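Local coordinates for 5' nucleotidase family protein (Staphylococcus aureus subsp. aureus, PDB 4Q7F), which belongs to the 5'-nucleotidase family and carries manganese and magnesium ions side by side in its calcineurin-like metallophosphoesterase domain, at residues S183-L192 and E228-F236; D200-F210 and D239-R250. All coordinates share one frame; numbering follows the deposited sequence.

In the fold
From the N terminus, helix 184-198 leads into strand 201-207, and the chain then passes along a loop to helix 229-236 and returns in strand 242-244. Interaction 1 closes the first loop, setting helix against helix; interaction 2 closes the second, setting strand beside strand. Because their segments alternate, the two loops cross, a worked example of how a layered alpha/beta domain is knitted together by overlapping contacts. They also touch, Ala184 and Met232 packing on Tyr206, so that the helix pair is tied to the sheet whose strand ends lead to the metal ions.

Interaction 1. Residues S183-L192 and E228-F236; sequences SAFEILQQYL and EGYAMLEAF
Glu228 of one helix start reaches across to the start of another, where its carboxylate meets Ser183, Ala184 and Phe185. OE1 takes the hydroxyl of Ser183 on its syn lone pair (OG to OE1 2.7 Å) and also accepts from Phe185 N, which comes from above the carboxylate plane. OE2 receives Ala184 N at 2.9 Å, on the syn side. Three bonds thus fix the rotation of the carboxylate, and its charge probably suits the positive end of the helix dipole. Ser183 is the N-cap, its OG accepting from Glu186 N.

Beyond this polar end, further along the helices, the packing is apolar and close. The methyl CE of Met232, present as selenomethionine, lies 3.7 Å from Leu188 CD2, on the side of the pair that rests on strands 155-163 and 201-207. Helices 184-192 and 229-236 run nearly parallel, crossing at -25° with axes 9.7 Å apart, and both lie on one side of the sheet in the calcineurin-like phosphoesterase domain. Their packing is knobs-into-holes. The Phe185 ring, carried across by a chi1 of 178°, drops among Ala231, Met232, Ala235 and Phe236; Phe236 CE2 lies over one face, the ring planes 44° apart. In return Phe236 fills the hole made by Phe185, Leu188, Gln189 and Leu192, with Leu192 CD1 only 3.3 Å from Phe236 CG.

Toward solvent the contact thins out to the exposed Gln189 and Ala235, which bury little surface here. Gln189 crosses the Phe236 ring obliquely, CB to CZ 3.5 Å, while Ala235 CB touches Phe185 CE2 at 3.8 Å.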
loop_
_atom_site.group_PDB
_atom_site.type_symbol
_atom_site.label_atom_id
_atom_site.label_comp_id
_atom_site.label_asym_id
_atom_site.label_seq_id
_atom_site.Cartn_x
_atom_site.Cartn_y
_atom_site.Cartn_z
ATOM N N SER A 183 14.830 -12.339 -3.374
ATOM C CA SER A 183 14.927 -11.292 -4.387
ATOM C C SER A 183 14.177 -11.693 -5.668
ATOM O O SER A 183 14.397 -12.788 -6.188
ATOM C CB SER A 183 16.390 -11.080 -4.751
ATOM O OG SER A 183 16.503 -10.374 -5.972
ATOM N N ALA A 184 13.322 -10.806 -6.174
ATOM C CA ALA A 184 12.578 -11.066 -7.404
ATOM C C ALA A 184 13.548 -11.146 -8.572
ATOM O O ALA A 184 13.353 -11.935 -9.485
ATOM C CB ALA A 184 11.536 -9.991 -7.656
ATOM N N PHE A 185 14.605 -10.349 -8.525
ATOM C CA PHE A 185 15.617 -10.381 -9.571
ATOM C C PHE A 185 16.292 -11.746 -9.638
ATOM O O PHE A 185 16.479 -12.308 -10.728
ATOM C CB PHE A 185 16.692 -9.319 -9.310
ATOM C CG PHE A 185 17.803 -9.322 -10.323
ATOM C CD1 PHE A 185 18.806 -10.270 -10.265
ATOM C CD2 PHE A 185 17.845 -8.375 -11.331
ATOM C CE1 PHE A 185 19.825 -10.285 -11.199
ATOM C CE2 PHE A 185 18.870 -8.375 -12.263
ATOM C CZ PHE A 185 19.860 -9.334 -12.198
ATOM N N GLU A 186 16.686 -12.267 -8.475
ATOM C CA GLU A 186 17.402 -13.551 -8.414
ATOM C C GLU A 186 16.539 -14.724 -8.852
ATOM O O GLU A 186 17.006 -15.599 -9.572
ATOM C CB GLU A 186 17.951 -13.817 -7.017
ATOM C CG GLU A 186 18.996 -12.812 -6.563
ATOM C CD GLU A 186 19.531 -13.111 -5.178
ATOM O OE1 GLU A 186 19.291 -14.232 -4.663
ATOM O OE2 GLU A 186 20.198 -12.221 -4.611
ATOM N N ILE A 187 15.290 -14.752 -8.407
ATOM C CA ILE A 187 14.398 -15.845 -8.796
ATOM C C ILE A 187 14.113 -15.779 -10.302
ATOM O O ILE A 187 14.068 -16.812 -10.980
ATOM C CB ILE A 187 13.109 -15.850 -7.961
ATOM C CG1 ILE A 187 13.443 -16.080 -6.486
ATOM C CG2 ILE A 187 12.146 -16.918 -8.457
ATOM C CD1 ILE A 187 14.268 -17.326 -6.200
ATOM N N LEU A 188 13.919 -14.572 -10.825
ATOM C CA LEU A 188 13.688 -14.409 -12.248
ATOM C C LEU A 188 14.901 -14.918 -13.012
ATOM O O LEU A 188 14.766 -15.724 -13.934
ATOM C CB LEU A 188 13.415 -12.940 -12.618
ATOM C CG LEU A 188 13.226 -12.657 -14.119
ATOM C CD1 LEU A 188 12.081 -13.471 -14.691
ATOM C CD2 LEU A 188 12.980 -11.175 -14.336
ATOM N N GLN A 189 16.080 -14.440 -12.616
ATOM C CA GLN A 189 17.337 -14.826 -13.239
ATOM C C GLN A 189 17.517 -16.338 -13.305
ATOM O O GLN A 189 18.013 -16.879 -14.296
ATOM C CB GLN A 189 18.508 -14.233 -12.457
ATOM C CG GLN A 189 19.864 -14.566 -13.063
ATOM C CD GLN A 189 21.000 -13.907 -12.323
ATOM O OE1 GLN A 189 21.861 -13.290 -12.928
ATOM N NE2 GLN A 189 20.991 -14.014 -11.003
ATOM N N GLN A 190 17.115 -17.008 -12.237
ATOM C CA GLN A 190 17.251 -18.450 -12.150
ATOM C C GLN A 190 16.213 -19.194 -13.004
ATOM O O GLN A 190 16.529 -20.220 -13.582
ATOM C CB GLN A 190 17.200 -18.868 -10.681
ATOM C CG GLN A 190 18.390 -18.311 -9.897
ATOM C CD GLN A 190 18.206 -18.363 -8.394
ATOM O OE1 GLN A 190 17.379 -19.116 -7.883
ATOM N NE2 GLN A 190 18.988 -17.562 -7.674
ATOM N N TYR A 191 14.996 -18.656 -13.104
ATOM C CA TYR A 191 13.933 -19.277 -13.907
ATOM C C TYR A 191 13.983 -19.023 -15.418
ATOM O O TYR A 191 13.510 -19.856 -16.196
ATOM C CB TYR A 191 12.557 -18.823 -13.434
ATOM C CG TYR A 191 11.878 -19.711 -12.425
ATOM C CD1 TYR A 191 11.048 -20.751 -12.846
ATOM C CD2 TYR A 191 12.007 -19.487 -11.066
ATOM C CE1 TYR A 191 10.390 -21.552 -11.933
ATOM C CE2 TYR A 191 11.356 -20.281 -10.145
ATOM C CZ TYR A 191 10.548 -21.304 -10.582
ATOM O OH TYR A 191 9.901 -22.092 -9.667
ATOM N N LEU A 192 14.502 -17.871 -15.836
ATOM C CA LEU A 192 14.546 -17.553 -17.264
ATOM C C LEU A 192 15.017 -18.665 -18.181
ATOM O O LEU A 192 14.310 -19.001 -19.124
ATOM C CB LEU A 192 15.321 -16.280 -17.560
ATOM C CG LEU A 192 14.437 -15.040 -17.514
ATOM C CD1 LEU A 192 15.288 -13.788 -17.605
ATOM C CD2 LEU A 192 13.410 -15.068 -18.631
ATOM N N GLU A 228 12.716 -3.814 -7.666
ATOM C CA GLU A 228 13.786 -4.344 -8.499
ATOM C C GLU A 228 13.421 -4.390 -9.981
ATOM O O GLU A 228 14.090 -5.066 -10.760
ATOM C CB GLU A 228 14.083 -5.781 -8.059
ATOM C CG GLU A 228 14.206 -5.997 -6.559
ATOM C CD GLU A 228 14.454 -7.452 -6.202
ATOM O OE1 GLU A 228 15.474 -8.007 -6.645
ATOM O OE2 GLU A 228 13.657 -8.033 -5.446
ATOM N N GLY A 229 12.366 -3.685 -10.373
ATOM C CA GLY A 229 11.888 -3.721 -11.748
ATOM C C GLY A 229 12.879 -3.252 -12.797
ATOM O O GLY A 229 12.968 -3.839 -13.880
ATOM N N TYR A 230 13.630 -2.197 -12.493
ATOM C CA TYR A 230 14.589 -1.685 -13.459
ATOM C C TYR A 230 15.720 -2.685 -13.685
ATOM O O TYR A 230 16.055 -3.004 -14.830
ATOM C CB TYR A 230 15.154 -0.328 -13.054
ATOM C CG TYR A 230 16.027 0.248 -14.135
ATOM C CD1 TYR A 230 17.380 -0.075 -14.214
ATOM C CD2 TYR A 230 15.498 1.096 -15.095
ATOM C CE1 TYR A 230 18.180 0.430 -15.223
ATOM C CE2 TYR A 230 16.294 1.621 -16.103
ATOM C CZ TYR A 230 17.630 1.281 -16.165
ATOM O OH TYR A 230 18.410 1.797 -17.172
ATOM N N ALA A 231 16.304 -3.178 -12.598
ATOM C CA ALA A 231 17.391 -4.150 -12.694
ATOM C C ALA A 231 16.925 -5.388 -13.473
ATOM O O ALA A 231 17.694 -5.983 -14.219
ATOM C CB ALA A 231 17.876 -4.541 -11.315
HETATM N N MSE A 232 15.666 -5.767 -13.291
HETATM C CA MSE A 232 15.102 -6.932 -13.997
HETATM C C MSE A 232 15.043 -6.687 -15.493
HETATM O O MSE A 232 15.477 -7.525 -16.295
HETATM C CB MSE A 232 13.739 -7.257 -13.403
HETATM C CG MSE A 232 13.882 -7.951 -12.052
HETATM SE SE MSE A 232 12.249 -7.667 -10.963
HETATM C CE MSE A 232 11.380 -9.355 -11.488
ATOM N N LEU A 233 14.512 -5.538 -15.896
ATOM C CA LEU A 233 14.449 -5.198 -17.320
ATOM C C LEU A 233 15.844 -4.995 -17.907
ATOM O O LEU A 233 16.180 -5.564 -18.947
ATOM C CB LEU A 233 13.603 -3.938 -17.537
ATOM C CG LEU A 233 12.095 -4.107 -17.375
ATOM C CD1 LEU A 233 11.414 -2.762 -17.216
ATOM C CD2 LEU A 233 11.527 -4.868 -18.560
ATOM N N GLU A 234 16.648 -4.179 -17.232
ATOM C CA GLU A 234 18.002 -3.887 -17.661
ATOM C C GLU A 234 18.777 -5.172 -17.974
ATOM O O GLU A 234 19.508 -5.231 -18.956
ATOM C CB GLU A 234 18.737 -3.093 -16.569
ATOM C CG GLU A 234 20.196 -2.768 -16.875
ATOM C CD GLU A 234 20.932 -2.138 -15.692
ATOM O OE1 GLU A 234 21.748 -1.231 -15.925
ATOM O OE2 GLU A 234 20.695 -2.530 -14.527
ATOM N N ALA A 235 18.616 -6.189 -17.137
ATOM C CA ALA A 235 19.319 -7.450 -17.310
ATOM C C ALA A 235 18.623 -8.436 -18.235
ATOM O O ALA A 235 19.296 -9.154 -18.990
ATOM C CB ALA A 235 19.530 -8.106 -15.955
ATOM N N PHE A 236 17.291 -8.483 -18.197
ATOM C CA PHE A 236 16.575 -9.502 -18.968
ATOM C C PHE A 236 15.538 -9.051 -20.008
ATOM O O PHE A 236 14.785 -9.888 -20.509
ATOM C CB PHE A 236 15.907 -10.470 -17.981
ATOM C CG PHE A 236 16.831 -10.955 -16.920
ATOM C CD1 PHE A 236 17.931 -11.742 -17.252
ATOM C CD2 PHE A 236 16.626 -10.621 -15.590
ATOM C CE1 PHE A 236 18.810 -12.180 -16.272
ATOM C CE2 PHE A 236 17.496 -11.064 -14.607
ATOM C CZ PHE A 236 18.593 -11.839 -14.947
#

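Interaction 2. Residues D200-F210 and D239-R250; sequences DIIVVCYHGGF and DIDIFITGHQHR. With MG (magnesium ion), chain B; MN (manganese (II) ion), chain C.
Asp241 meets Ile202 twice: its OD2 accepts from Ile202 N through the anti lone pair at 2.8 Å, and its own N donates to Ile202 O. Ile242 N shares that carbonyl, beginning the parallel pairing of strands 201-207 and 242-244. Phe243 turns its ring beside Val204, CD1 to CB 3.7 Å, and also meets Phe210; on the other face Ile244 CD1 lies against Cys205 SG. Thr245 CG2 touches Phe210 CZ, and Gly246 N reaches Gly208 O.

His247 ND1 and His207 NE2, the latter from the last residue of strand 201-207, bind magnesium at 2.5 and 2.6 Å, their rings 66° apart. His207 ND1 hydrogen-bonds Asn70 O, and His247 NE2 pairs with Glu226. Gln248 grips the backbone of Phe210 at both N and O. His249 NE2 binds manganese; a water and Asp72 bridge the two ions, as in calcineurin-like dimetal sites, with Asn109 completing the magnesium site and Asp27 and His29 the manganese site. Arg250 NH1 approaches Gln248 OE1 from the opposite face to Phe210 N.

Strands 155-163 and 259-264 flank the pair in the sheet, and helix 229-236, the crossover of this beta-alpha-beta unit, packs with helix 184-198 over the face bearing Val204 and Phe243.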
loop_
_atom_site.group_PDB
_atom_site.type_symbol
_atom_site.label_atom_id
_atom_site.label_comp_id
_atom_site.label_asym_id
_atom_site.label_seq_id
_atom_site.Cartn_x
_atom_site.Cartn_y
_atom_site.Cartn_z
ATOM N N ASP A 200 7.860 -19.533 -25.811
ATOM C CA ASP A 200 8.243 -18.571 -26.840
ATOM C C ASP A 200 7.981 -17.156 -26.360
ATOM O O ASP A 200 8.675 -16.221 -26.765
ATOM C CB ASP A 200 7.425 -18.816 -28.094
ATOM C CG ASP A 200 7.575 -20.225 -28.613
ATOM O OD1 ASP A 200 8.668 -20.568 -29.110
ATOM O OD2 ASP A 200 6.586 -20.976 -28.542
ATOM N N ILE A 201 6.963 -17.004 -25.512
ATOM C CA ILE A 201 6.596 -15.708 -24.947
ATOM C C ILE A 201 6.655 -15.765 -23.429
ATOM O O ILE A 201 6.119 -16.694 -22.808
ATOM C CB ILE A 201 5.177 -15.286 -25.379
ATOM C CG1 ILE A 201 5.095 -15.184 -26.905
ATOM C CG2 ILE A 201 4.785 -13.958 -24.725
ATOM C CD1 ILE A 201 5.972 -14.101 -27.505
ATOM N N ILE A 202 7.291 -14.755 -22.840
ATOM C CA ILE A 202 7.453 -14.667 -21.392
ATOM C C ILE A 202 6.784 -13.423 -20.823
ATOM O O ILE A 202 6.996 -12.311 -21.304
ATOM C CB ILE A 202 8.940 -14.692 -21.016
ATOM C CG1 ILE A 202 9.497 -16.086 -21.354
ATOM C CG2 ILE A 202 9.121 -14.373 -19.533
ATOM C CD1 ILE A 202 10.997 -16.176 -21.387
ATOM N N VAL A 203 5.982 -13.651 -19.789
ATOM C CA VAL A 203 5.240 -12.621 -19.105
ATOM C C VAL A 203 5.615 -12.666 -17.641
ATOM O O VAL A 203 5.469 -13.696 -16.986
ATOM C CB VAL A 203 3.715 -12.870 -19.210
ATOM C CG1 VAL A 203 2.916 -11.808 -18.456
ATOM C CG2 VAL A 203 3.280 -12.932 -20.664
ATOM N N VAL A 204 6.141 -11.553 -17.143
ATOM C CA VAL A 204 6.486 -11.425 -15.752
ATOM C C VAL A 204 5.425 -10.578 -15.056
ATOM O O VAL A 204 5.157 -9.442 -15.490
ATOM C CB VAL A 204 7.844 -10.715 -15.566
ATOM C CG1 VAL A 204 8.107 -10.507 -14.086
ATOM C CG2 VAL A 204 8.970 -11.516 -16.205
ATOM N N CYS A 205 4.806 -11.119 -14.010
ATOM C CA CYS A 205 3.836 -10.355 -13.213
ATOM C C CYS A 205 4.467 -10.149 -11.853
ATOM O O CYS A 205 4.483 -11.042 -11.006
ATOM C CB CYS A 205 2.488 -11.036 -13.066
ATOM S SG CYS A 205 1.595 -11.250 -14.611
ATOM N N TYR A 206 4.988 -8.947 -11.661
ATOM C CA TYR A 206 5.705 -8.580 -10.463
ATOM C C TYR A 206 4.949 -7.576 -9.634
ATOM O O TYR A 206 4.666 -6.480 -10.104
ATOM C CB TYR A 206 7.042 -7.993 -10.913
ATOM C CG TYR A 206 7.923 -7.380 -9.845
ATOM C CD1 TYR A 206 8.191 -8.042 -8.648
ATOM C CD2 TYR A 206 8.577 -6.177 -10.088
ATOM C CE1 TYR A 206 9.047 -7.486 -7.705
ATOM C CE2 TYR A 206 9.423 -5.618 -9.158
ATOM C CZ TYR A 206 9.660 -6.274 -7.970
ATOM O OH TYR A 206 10.511 -5.698 -7.064
ATOM N N HIS A 207 4.570 -7.952 -8.414
ATOM C CA HIS A 207 3.949 -6.996 -7.559
ATOM C C HIS A 207 5.089 -6.195 -6.926
ATOM O O HIS A 207 5.513 -6.488 -5.834
ATOM C CB HIS A 207 3.105 -7.589 -6.466
ATOM C CG HIS A 207 2.378 -6.533 -5.711
ATOM N ND1 HIS A 207 1.162 -6.051 -6.121
ATOM C CD2 HIS A 207 2.752 -5.768 -4.661
ATOM C CE1 HIS A 207 0.777 -5.085 -5.312
ATOM N NE2 HIS A 207 1.724 -4.891 -4.422
ATOM N N GLY A 208 5.591 -5.231 -7.684
ATOM C CA GLY A 208 6.681 -4.372 -7.281
ATOM C C GLY A 208 6.821 -3.387 -8.427
ATOM O O GLY A 208 6.145 -3.545 -9.473
ATOM N N GLY A 209 7.691 -2.400 -8.261
ATOM C CA GLY A 209 7.866 -1.366 -9.277
ATOM C C GLY A 209 9.289 -1.072 -9.715
ATOM O O GLY A 209 10.156 -1.959 -9.723
ATOM N N PHE A 210 9.525 0.193 -10.057
ATOM C CA PHE A 210 10.795 0.626 -10.600
ATOM C C PHE A 210 11.532 1.552 -9.656
ATOM O O PHE A 210 10.983 2.555 -9.185
ATOM C CB PHE A 210 10.577 1.290 -11.958
ATOM C CG PHE A 210 9.823 0.420 -12.913
ATOM C CD1 PHE A 210 10.420 -0.719 -13.433
ATOM C CD2 PHE A 210 8.505 0.686 -13.228
ATOM C CE1 PHE A 210 9.723 -1.558 -14.285
ATOM C CE2 PHE A 210 7.795 -0.156 -14.088
ATOM C CZ PHE A 210 8.406 -1.279 -14.611
ATOM N N ASP A 239 14.517 -11.133 -23.209
ATOM C CA ASP A 239 13.824 -12.400 -22.987
ATOM C C ASP A 239 12.420 -12.224 -22.389
ATOM O O ASP A 239 11.692 -13.199 -22.204
ATOM C CB ASP A 239 14.673 -13.272 -22.066
ATOM C CG ASP A 239 16.019 -13.633 -22.688
ATOM O OD1 ASP A 239 16.064 -13.857 -23.913
ATOM O OD2 ASP A 239 17.022 -13.711 -21.955
ATOM N N ILE A 240 12.051 -10.982 -22.091
ATOM C CA ILE A 240 10.745 -10.666 -21.515
ATOM C C ILE A 240 9.933 -9.895 -22.547
ATOM O O ILE A 240 10.378 -8.872 -23.082
ATOM C CB ILE A 240 10.865 -9.791 -20.249
ATOM C CG1 ILE A 240 11.764 -10.460 -19.206
ATOM C CG2 ILE A 240 9.490 -9.535 -19.675
ATOM C CD1 ILE A 240 12.102 -9.584 -18.012
ATOM N N ASP A 241 8.740 -10.401 -22.818
ATOM C CA ASP A 241 7.835 -9.795 -23.771
ATOM C C ASP A 241 6.878 -8.837 -23.049
ATOM O O ASP A 241 6.615 -7.740 -23.528
ATOM C CB ASP A 241 7.085 -10.914 -24.500
ATOM C CG ASP A 241 8.039 -11.831 -25.264
ATOM O OD1 ASP A 241 8.676 -11.354 -26.215
ATOM O OD2 ASP A 241 8.170 -13.014 -24.908
ATOM N N ILE A 242 6.374 -9.250 -21.893
ATOM C CA ILE A 242 5.454 -8.418 -21.128
ATOM C C ILE A 242 5.919 -8.369 -19.675
ATOM O O ILE A 242 6.182 -9.413 -19.053
ATOM C CB ILE A 242 4.004 -8.942 -21.198
ATOM C CG1 ILE A 242 3.556 -9.122 -22.661
ATOM C CG2 ILE A 242 3.056 -7.995 -20.489
ATOM C CD1 ILE A 242 2.131 -9.624 -22.809
ATOM N N PHE A 243 6.021 -7.156 -19.144
ATOM C CA PHE A 243 6.498 -6.937 -17.774
ATOM C C PHE A 243 5.408 -6.164 -17.040
ATOM O O PHE A 243 5.260 -4.937 -17.208
ATOM C CB PHE A 243 7.827 -6.180 -17.790
ATOM C CG PHE A 243 8.600 -6.258 -16.493
ATOM C CD1 PHE A 243 9.329 -7.397 -16.175
ATOM C CD2 PHE A 243 8.634 -5.191 -15.616
ATOM C CE1 PHE A 243 10.051 -7.476 -14.990
ATOM C CE2 PHE A 243 9.347 -5.268 -14.429
ATOM C CZ PHE A 243 10.058 -6.411 -14.113
ATOM N N ILE A 244 4.614 -6.911 -16.272
ATOM C CA ILE A 244 3.501 -6.377 -15.503
ATOM C C ILE A 244 3.995 -6.044 -14.113
ATOM O O ILE A 244 4.658 -6.864 -13.472
ATOM C CB ILE A 244 2.315 -7.384 -15.507
ATOM C CG1 ILE A 244 1.671 -7.353 -16.890
ATOM C CG2 ILE A 244 1.268 -7.072 -14.437
ATOM C CD1 ILE A 244 0.565 -8.390 -17.119
ATOM N N THR A 245 3.701 -4.820 -13.675
ATOM C CA THR A 245 4.130 -4.324 -12.378
ATOM C C THR A 245 2.987 -3.693 -11.576
ATOM O O THR A 245 1.881 -3.529 -12.069
ATOM C CB THR A 245 5.273 -3.300 -12.535
ATOM O OG1 THR A 245 4.819 -2.151 -13.251
ATOM C CG2 THR A 245 6.438 -3.919 -13.241
ATOM N N GLY A 246 3.269 -3.332 -10.330
ATOM C CA GLY A 246 2.261 -2.733 -9.449
ATOM C C GLY A 246 2.968 -2.124 -8.260
ATOM O O GLY A 246 4.091 -1.619 -8.401
ATOM N N HIS A 247 2.302 -2.156 -7.099
ATOM C CA HIS A 247 2.864 -1.731 -5.813
ATOM C C HIS A 247 3.076 -0.254 -5.593
ATOM O O HIS A 247 2.797 0.247 -4.500
ATOM C CB HIS A 247 4.196 -2.467 -5.558
ATOM C CG HIS A 247 4.836 -2.146 -4.249
ATOM N ND1 HIS A 247 4.244 -2.450 -3.043
ATOM C CD2 HIS A 247 6.033 -1.587 -3.948
ATOM C CE1 HIS A 247 5.038 -2.086 -2.060
ATOM N NE2 HIS A 247 6.131 -1.556 -2.580
ATOM N N GLN A 248 3.601 0.436 -6.603
ATOM C CA GLN A 248 3.859 1.852 -6.481
ATOM C C GLN A 248 2.644 2.698 -6.844
ATOM O O GLN A 248 2.670 3.901 -6.617
ATOM C CB GLN A 248 5.060 2.241 -7.339
ATOM C CG GLN A 248 6.392 1.645 -6.879
ATOM C CD GLN A 248 7.522 2.000 -7.847
ATOM O OE1 GLN A 248 7.353 1.906 -9.061
ATOM N NE2 GLN A 248 8.660 2.421 -7.318
ATOM N N HIS A 249 1.589 2.080 -7.415
ATOM C CA HIS A 249 0.364 2.802 -7.781
ATOM C C HIS A 249 0.594 3.844 -8.884
ATOM O O HIS A 249 -0.136 4.837 -8.993
ATOM C CB HIS A 249 -0.231 3.487 -6.566
ATOM C CG HIS A 249 -0.578 2.560 -5.453
ATOM N ND1 HIS A 249 -1.286 2.971 -4.348
ATOM C CD2 HIS A 249 -0.402 1.228 -5.312
ATOM C CE1 HIS A 249 -1.470 1.940 -3.541
ATOM N NE2 HIS A 249 -0.979 0.867 -4.122
ATOM N N ARG A 250 1.618 3.631 -9.688
ATOM C CA ARG A 250 1.920 4.525 -10.789
ATOM C C ARG A 250 1.191 4.061 -12.051
ATOM O O ARG A 250 0.750 2.909 -12.125
ATOM C CB ARG A 250 3.411 4.508 -11.034
ATOM C CG ARG A 250 4.205 4.984 -9.831
ATOM C CD ARG A 250 5.656 4.598 -9.958
ATOM N NE ARG A 250 6.313 5.376 -10.990
ATOM C CZ ARG A 250 7.597 5.263 -11.308
ATOM N NH1 ARG A 250 8.362 4.357 -10.710
ATOM N NH2 ARG A 250 8.108 6.034 -12.258
HETATM MG MG MG B . 1.897 -3.172 -2.530
HETATM MN MN MN C . -0.805 -1.261 -3.112
HETATM O O HOH W 1 11.236 4.868 -11.271
HETATM O O HOH W 2 1.344 -0.921 -2.487
HETATM O O HOH W 3 -0.538 -0.064 -1.002
#